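Local coordinates for transcriptional regulator (Saccharomonospora viridis, PDB 4KWA), which probably acts as a TetR-family transcriptional repressor that binds DNA, and holds a choline ion in a pocket of the domain that follows its helix-turn-helix, at residues E54-N59 with W99-Q104. Residues are numbered along the deposited sequence; the frame is centred on the assembly and turned at random. Where two conformers were deposited one is given.
Sequences EALRRN and WSVWLQ. With CHT (choline ion), chain E.
The indole of W102 lies between helix 48-71 and the bound choline: N59 and L56 approach its ring obliquely, while choline C5 sits over one face. One turn before W102, W99 offers a ring face to choline C7, which stands 3.6 Å off the indole plane, nearer its edge than its centre. N59 OD1 comes to 3.9 Å from W102 CZ2, its amide plane turned 59° from the indole, and L56 CD2 reaches W102 CZ3 at 4.0 Å, the leucine and tryptophan side chains running past one another with opposing headings. With W102 CG beside its backbone N (chi1 -61°), the benzo end of the indole extends toward L56 and N59. The same L56 methyl touches V101 CG1 at 3.6 Å, the closest approach between the two segments. The helix axes stay 12.0 Å apart and cross at -130°, so side chains alone bridge them. In this TetR-family protein the contact packs helix 48-71, which leads out of the predicted DNA-binding motif, against helix 94-109, which lines the choline pocket. Q88, whose carbonyl accepts the W99 NE1 bond, and D160 also belong to that pocket. N59 ND2 is hydrogen-bonded to E98, whereas OD1 is buried without a polar partner. W14 of helix 2-20 packs on L56, N59 and V101, and Y119 on W102.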
# COMPACT_ATOMS: atom_id res chain seq x y z
N GLU A 54 5.37 13.61 14.65
CA GLU A 54 4.37 14.36 15.46
C GLU A 54 3.13 14.74 14.67
O GLU A 54 1.97 14.82 15.21
CB GLU A 54 5.05 15.57 16.10
CG GLU A 54 6.16 15.21 17.10
CD GLU A 54 5.68 14.32 18.27
OE1 GLU A 54 4.47 14.41 18.60
OE2 GLU A 54 6.49 13.54 18.87
N ALA A 55 3.34 14.89 13.35
CA ALA A 55 2.20 15.18 12.45
C ALA A 55 1.33 13.93 12.33
O ALA A 55 0.07 14.02 12.35
CB ALA A 55 2.71 15.58 11.02
N LEU A 56 1.96 12.79 12.34
CA LEU A 56 1.20 11.52 12.22
C LEU A 56 0.42 11.33 13.54
O LEU A 56 -0.75 10.94 13.54
CB LEU A 56 2.13 10.34 12.08
CG LEU A 56 2.89 10.27 10.77
CD1 LEU A 56 3.98 9.23 10.84
CD2 LEU A 56 1.93 9.92 9.67
N ARG A 57 1.06 11.58 14.66
CA ARG A 57 0.38 11.40 15.92
C ARG A 57 -0.85 12.29 16.01
O ARG A 57 -1.94 11.84 16.41
CB ARG A 57 1.32 11.71 17.07
CG ARG A 57 0.87 11.17 18.44
CD ARG A 57 1.77 11.64 19.57
NE ARG A 57 3.21 11.62 19.25
CZ ARG A 57 3.97 10.54 19.22
NH1 ARG A 57 5.28 10.66 18.99
NH2 ARG A 57 3.45 9.37 19.51
N ARG A 58 -0.69 13.54 15.58
CA ARG A 58 -1.82 14.48 15.61
C ARG A 58 -2.93 14.02 14.67
O ARG A 58 -4.14 14.08 14.98
CB ARG A 58 -1.38 15.93 15.25
CG ARG A 58 -2.54 16.93 15.37
CD ARG A 58 -2.07 18.35 14.94
NE ARG A 58 -3.21 19.20 14.60
CZ ARG A 58 -3.74 19.34 13.38
NH1 ARG A 58 -3.23 18.70 12.31
NH2 ARG A 58 -4.80 20.15 13.24
N ASN A 59 -2.57 13.51 13.51
CA ASN A 59 -3.59 13.10 12.60
C ASN A 59 -4.30 11.85 13.04
O ASN A 59 -5.50 11.70 12.77
CB ASN A 59 -2.99 12.92 11.21
CG ASN A 59 -3.98 12.36 10.26
OD1 ASN A 59 -4.12 11.11 10.20
ND2 ASN A 59 -4.82 13.22 9.72
N TRP A 99 -4.61 9.46 2.99
CA TRP A 99 -4.13 8.35 2.24
C TRP A 99 -2.75 8.60 1.70
O TRP A 99 -1.91 7.71 1.74
CB TRP A 99 -5.11 7.97 1.11
CG TRP A 99 -6.22 7.04 1.56
CD1 TRP A 99 -7.36 7.37 2.17
CD2 TRP A 99 -6.19 5.59 1.52
NE1 TRP A 99 -8.10 6.23 2.49
CE2 TRP A 99 -7.40 5.13 2.09
CE3 TRP A 99 -5.27 4.66 1.08
CZ2 TRP A 99 -7.74 3.74 2.18
CZ3 TRP A 99 -5.61 3.26 1.15
CH2 TRP A 99 -6.84 2.82 1.70
N SER A 100 -2.55 9.79 1.14
CA SER A 100 -1.26 10.17 0.56
C SER A 100 -0.13 9.99 1.57
O SER A 100 0.96 9.55 1.22
CB SER A 100 -1.26 11.62 0.05
OG SER A 100 -2.16 11.83 -1.04
N VAL A 101 -0.39 10.36 2.82
CA VAL A 101 0.57 10.24 3.86
C VAL A 101 0.76 8.78 4.30
O VAL A 101 1.92 8.37 4.52
CB VAL A 101 0.18 11.09 5.05
CG1 VAL A 101 1.14 10.81 6.22
CG2 VAL A 101 0.21 12.55 4.61
N TRP A 102 -0.35 8.04 4.47
CA TRP A 102 -0.24 6.62 4.85
C TRP A 102 0.57 5.80 3.87
O TRP A 102 1.41 5.00 4.34
CB TRP A 102 -1.52 5.92 5.31
CG TRP A 102 -2.13 6.57 6.54
CD1 TRP A 102 -3.31 7.24 6.58
CD2 TRP A 102 -1.56 6.65 7.87
NE1 TRP A 102 -3.53 7.72 7.85
CE2 TRP A 102 -2.46 7.41 8.65
CE3 TRP A 102 -0.33 6.22 8.46
CZ2 TRP A 102 -2.24 7.66 10.00
CZ3 TRP A 102 -0.11 6.45 9.82
CH2 TRP A 102 -1.06 7.19 10.58
N LEU A 103 0.39 6.03 2.58
CA LEU A 103 1.23 5.35 1.58
C LEU A 103 2.73 5.64 1.89
O LEU A 103 3.62 4.77 1.73
CB LEU A 103 0.94 5.78 0.14
CG LEU A 103 -0.06 4.96 -0.69
CD1 LEU A 103 -1.43 4.92 -0.08
CD2 LEU A 103 -0.18 5.38 -2.12
N GLN A 104 3.05 6.86 2.27
CA GLN A 104 4.47 7.19 2.57
C GLN A 104 4.95 6.51 3.88
O GLN A 104 6.13 6.16 4.06
CB GLN A 104 4.65 8.70 2.59
CG GLN A 104 4.27 9.38 1.31
CD GLN A 104 4.38 10.90 1.48
OE1 GLN A 104 5.47 11.44 1.74
NE2 GLN A 104 3.31 11.54 1.27
C4 CHT E . -5.03 2.91 8.30
C5 CHT E . -5.85 3.99 7.60
C6 CHT E . -4.87 3.56 5.37
C7 CHT E . -6.60 5.17 5.66
C8 CHT E . -7.05 2.75 5.89
O6 CHT E . -4.56 3.48 9.52
N1 CHT E . -6.09 3.85 6.14